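Local coordinates for protein phycocyanobilin lyase subunit beta (Nostoc sp. PCC 7120, PDB 5N3U) that associates with CpcE to form a phycobilin lyase and is probably required for attaching the chromophore to the phycocyanin subunit CpcA, at residues P65-Q70 against I83-A88; A39-N44 against A50-A55. All coordinates share one frame; numbering follows the deposited sequence.

Contact 1: P65-Q70 against I83-A88; sequences PQLLTQ and IRTLAA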
# COMPACT_ATOMS: atom_id res chain seq x y z
N PRO B 65 -21.75 12.24 -8.77
CA PRO B 65 -22.31 11.12 -8.05
C PRO B 65 -21.64 9.78 -8.32
O PRO B 65 -21.41 8.97 -7.39
CB PRO B 65 -23.78 11.08 -8.57
CG PRO B 65 -24.10 12.50 -8.74
CD PRO B 65 -22.83 13.07 -9.37
N GLN B 66 -21.37 9.50 -9.59
CA GLN B 66 -20.67 8.25 -9.92
C GLN B 66 -19.21 8.29 -9.50
O GLN B 66 -18.68 7.27 -8.99
CB GLN B 66 -20.82 7.95 -11.41
CG GLN B 66 -22.20 7.30 -11.70
CD GLN B 66 -22.50 7.37 -13.16
OE1 GLN B 66 -22.59 8.46 -13.71
NE2 GLN B 66 -22.62 6.24 -13.81
N LEU B 67 -18.54 9.40 -9.70
CA LEU B 67 -17.19 9.49 -9.11
C LEU B 67 -17.19 9.20 -7.61
O LEU B 67 -16.35 8.48 -7.14
CB LEU B 67 -16.59 10.80 -9.33
CG LEU B 67 -16.03 11.07 -10.73
CD1 LEU B 67 -15.90 12.56 -10.91
CD2 LEU B 67 -14.67 10.42 -10.93
N LEU B 68 -18.15 9.74 -6.84
CA LEU B 68 -18.18 9.48 -5.39
C LEU B 68 -18.46 8.05 -4.98
O LEU B 68 -18.05 7.69 -3.89
CB LEU B 68 -19.20 10.32 -4.64
CG LEU B 68 -18.99 11.79 -4.71
CD1 LEU B 68 -20.20 12.63 -4.25
CD2 LEU B 68 -17.79 12.21 -3.98
N THR B 69 -19.19 7.28 -5.77
CA THR B 69 -19.61 5.97 -5.41
C THR B 69 -18.90 4.87 -6.20
O THR B 69 -19.20 3.72 -6.00
CB THR B 69 -21.12 5.78 -5.64
OG1 THR B 69 -21.45 6.07 -6.99
CG2 THR B 69 -21.93 6.74 -4.75
N GLN B 70 -17.97 5.23 -7.07
CA GLN B 70 -17.16 4.21 -7.81
C GLN B 70 -15.69 4.47 -7.56
O GLN B 70 -14.87 4.55 -8.51
CB GLN B 70 -17.45 4.29 -9.32
CG GLN B 70 -18.90 3.88 -9.56
CD GLN B 70 -19.38 4.06 -11.01
OE1 GLN B 70 -18.59 4.09 -11.94
NE2 GLN B 70 -20.68 4.26 -11.18
N ILE B 83 -9.86 10.99 -6.80
CA ILE B 83 -9.78 12.10 -5.89
C ILE B 83 -9.33 13.36 -6.61
O ILE B 83 -9.81 14.45 -6.35
CB ILE B 83 -8.86 11.80 -4.74
CG1 ILE B 83 -9.36 10.56 -3.96
CG2 ILE B 83 -8.77 13.05 -3.86
CD1 ILE B 83 -10.75 10.69 -3.40
N ARG B 84 -8.33 13.24 -7.49
CA ARG B 84 -7.88 14.38 -8.26
C ARG B 84 -9.00 14.98 -9.17
O ARG B 84 -9.12 16.19 -9.33
CB ARG B 84 -6.62 14.03 -9.06
CG ARG B 84 -5.89 15.27 -9.62
CD ARG B 84 -4.47 14.97 -10.14
NE ARG B 84 -3.73 14.02 -9.28
CZ ARG B 84 -3.49 12.73 -9.52
NH1 ARG B 84 -3.95 12.12 -10.58
NH2 ARG B 84 -2.78 12.02 -8.64
N THR B 85 -9.78 14.12 -9.75
CA THR B 85 -10.83 14.47 -10.62
C THR B 85 -11.94 15.15 -9.84
O THR B 85 -12.40 16.24 -10.23
CB THR B 85 -11.37 13.24 -11.29
OG1 THR B 85 -10.31 12.62 -12.02
CG2 THR B 85 -12.44 13.58 -12.24
N LEU B 86 -12.34 14.58 -8.72
CA LEU B 86 -13.26 15.30 -7.83
C LEU B 86 -12.77 16.63 -7.37
O LEU B 86 -13.55 17.59 -7.32
CB LEU B 86 -13.57 14.43 -6.58
CG LEU B 86 -14.43 13.28 -6.84
CD1 LEU B 86 -14.27 12.18 -5.78
CD2 LEU B 86 -15.87 13.73 -7.06
N ALA B 87 -11.48 16.73 -7.03
CA ALA B 87 -10.91 17.97 -6.58
C ALA B 87 -10.98 19.01 -7.75
O ALA B 87 -11.35 20.12 -7.53
CB ALA B 87 -9.43 17.82 -6.15
N ALA B 88 -10.67 18.59 -8.97
CA ALA B 88 -10.69 19.53 -10.13
C ALA B 88 -12.11 19.98 -10.50
O ALA B 88 -12.32 21.13 -10.89
CB ALA B 88 -10.08 18.82 -11.32
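Leu67 and Leu68 of helix 64-69 meet Leu86 and Thr85 of helix 76-89 within the HEAT-repeat region of the chain, and all the evidence of contact is apolar. Leu86 CD2 is the methyl that meets both leucines, 3.8 Å from Leu67 CB and 3.9 Å from Leu68 CD2. The side chains of Leu67 and Leu86 lie alongside each other and run opposite ways. In Leu67, CG stands anti to the carbonyl carbon (chi1 -77°), a torsion that carries the branch beyond Leu86 until CD1 comes 3.8 Å from Thr85 CG2; here the Leu67 side chain lies roughly perpendicular to that of Thr85.

The short segment axes run at 147° and approach to 10.2 Å, broadly antiparallel and consistent with the stacked helices of a HEAT-repeat solenoid. Leu67 and Leu86 are the pair in register, their CA atoms 7.1 Å apart. An alanine in place of Leu86 would take away CG and both methyls and would probably open a gap beside Leu67 CB and Leu68 CD2, with Leu68 losing its partner on this helix segment.

Thr85 turns its methyl CG2 to Leu67, while OG1 is hydrogen-bonded to Ser53 OG and Tyr81 O. Leu67 also touches Ile38 of helix 34-40, and Leu68 packs on Pro142 of a CpcE chain, the alpha subunit of the lyase.

Contact 2: A39-N44 against A50-A55; sequences AVFGYN and AIASTA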
# COMPACT_ATOMS: atom_id res chain seq x y z
N ALA B 39 -13.33 3.62 -14.81
CA ALA B 39 -12.66 2.33 -14.84
C ALA B 39 -11.26 2.44 -15.47
O ALA B 39 -10.40 1.68 -15.12
CB ALA B 39 -13.49 1.33 -15.59
N VAL B 40 -11.03 3.40 -16.36
CA VAL B 40 -9.73 3.60 -16.96
C VAL B 40 -8.66 3.85 -15.89
O VAL B 40 -7.52 3.50 -16.10
CB VAL B 40 -9.73 4.72 -18.01
CG1 VAL B 40 -8.32 5.10 -18.43
CG2 VAL B 40 -10.55 4.27 -19.21
N PHE B 41 -9.01 4.49 -14.77
CA PHE B 41 -7.98 4.79 -13.75
C PHE B 41 -7.32 3.52 -13.20
O PHE B 41 -6.22 3.55 -12.72
CB PHE B 41 -8.61 5.53 -12.59
CG PHE B 41 -9.30 6.82 -12.88
CD1 PHE B 41 -8.96 7.64 -13.98
CD2 PHE B 41 -10.25 7.26 -12.00
CE1 PHE B 41 -9.57 8.87 -14.14
CE2 PHE B 41 -10.89 8.47 -12.17
CZ PHE B 41 -10.56 9.29 -13.25
N GLY B 42 -7.97 2.40 -13.30
CA GLY B 42 -7.46 1.12 -12.87
C GLY B 42 -6.39 0.48 -13.76
O GLY B 42 -5.84 -0.53 -13.38
N TYR B 43 -6.12 1.05 -14.91
CA TYR B 43 -5.10 0.57 -15.82
C TYR B 43 -4.02 1.59 -15.74
O TYR B 43 -4.21 2.79 -16.16
CB TYR B 43 -5.58 0.62 -17.25
CG TYR B 43 -6.87 -0.10 -17.39
CD1 TYR B 43 -7.03 -1.46 -16.99
CD2 TYR B 43 -7.97 0.56 -17.92
CE1 TYR B 43 -8.27 -2.09 -17.14
CE2 TYR B 43 -9.20 -0.06 -18.07
CZ TYR B 43 -9.35 -1.35 -17.68
OH TYR B 43 -10.62 -1.84 -17.87
N ASN B 44 -2.90 1.15 -15.27
CA ASN B 44 -1.94 2.11 -14.72
C ASN B 44 -1.12 2.70 -15.80
O ASN B 44 0.08 2.44 -15.95
CB ASN B 44 -0.99 1.45 -13.72
CG ASN B 44 0.07 2.42 -13.24
OD1 ASN B 44 -0.18 3.63 -13.13
ND2 ASN B 44 1.28 1.92 -13.01
N ALA B 50 -4.95 10.19 -17.39
CA ALA B 50 -5.05 11.67 -17.42
C ALA B 50 -6.04 12.15 -18.48
O ALA B 50 -6.79 13.10 -18.25
CB ALA B 50 -3.69 12.32 -17.60
N ILE B 51 -6.16 11.44 -19.58
CA ILE B 51 -7.20 11.73 -20.56
C ILE B 51 -8.59 11.43 -20.03
O ILE B 51 -9.55 12.20 -20.27
CB ILE B 51 -6.94 10.95 -21.89
CG1 ILE B 51 -5.76 11.60 -22.63
CG2 ILE B 51 -8.18 10.82 -22.78
CD1 ILE B 51 -4.91 10.60 -23.43
N ALA B 52 -8.77 10.30 -19.37
CA ALA B 52 -10.08 9.98 -18.83
C ALA B 52 -10.50 11.00 -17.78
O ALA B 52 -11.66 11.41 -17.72
CB ALA B 52 -10.10 8.58 -18.26
N SER B 53 -9.55 11.42 -16.98
CA SER B 53 -9.83 12.38 -15.92
C SER B 53 -10.25 13.72 -16.56
O SER B 53 -11.28 14.28 -16.20
CB SER B 53 -8.63 12.58 -15.06
OG SER B 53 -8.88 13.56 -14.06
N THR B 54 -9.44 14.23 -17.50
CA THR B 54 -9.82 15.46 -18.23
C THR B 54 -11.24 15.41 -18.78
O THR B 54 -12.00 16.36 -18.62
CB THR B 54 -8.77 15.76 -19.32
OG1 THR B 54 -7.54 15.92 -18.65
CG2 THR B 54 -9.09 17.10 -20.06
N ALA B 55 -11.60 14.31 -19.42
CA ALA B 55 -12.91 14.07 -19.86
C ALA B 55 -13.94 14.18 -18.74
O ALA B 55 -15.03 14.77 -18.92
CB ALA B 55 -13.01 12.70 -20.50
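Val40 and Phe41 of segment 39-44 pack against Ala52 and Ser53 of helix 46-59. The purely aliphatic component is small and is centred on one methyl. Ala52 CB lies 3.9 Å from Val40 CB and equally close to Val40 CG1, the branch set anti to the backbone N (chi1 169°). Both side chains leave their backbones toward the opposite segment, and the CA atoms of this pair are the nearest across the contact, at 6.7 Å.

The aromatic component comes from Phe41. Its CE1 approaches Ser53 N to 3.8 Å, with that nitrogen at the ring edge and near the ring plane, and the same carbon is 3.9 Å from Ser53 CB. Ala52 CB is met obliquely by CE1 at 4.2 Å, so the CE1 corner touches both Ala52 and Ser53, two successive residues of the helix. Within this chain, helices 34-40 and 46-59 are the first two modelled, joined by a short connection as in an alpha-alpha hairpin. The ring also reaches the next long helix, 76-89, where it meets the ring of Tyr81 with the planes at about 25° and touches Ala78 and Ser82.

Polar interactions lie within the segments or lead out of them. A type I beta turn spans Val40 to Tyr43, with Tyr43 N bonded to Val40 O at 3.1 Å. On the other helix, Ala50 O accepts from Thr54 N and from Thr54 OG1, the latter at 2.9 Å, and the two donors arrive from opposite faces of the carbonyl plane. The hydroxyl of Ser53 is engaged by helix 76-89. At the turn, Gly42 O and Asn44 ND2 exchange hydrogen bonds with Asn44 ND2 and Gly42 O of a second copy of this protein.

Contact 2 closes along the chain before contact 1 opens, and the two follow in series through helices 34-40, 46-59, 64-69 and 76-89. Their centres are about 12 Å apart on the same side of the chain's centre, contact 1 lying deeper at about 11 Å from it and contact 2 at about 18 Å. They touch directly: Thr85 OG1 of contact 1 is hydrogen-bonded to Ser53 OG of contact 2 at 2.7 Å, and the same hydroxyl packs against Phe41 CZ. The two contacts are thus joined through helices 46-59 and 76-89; contact 2 borders a second copy of this protein and contact 1 borders CpcE.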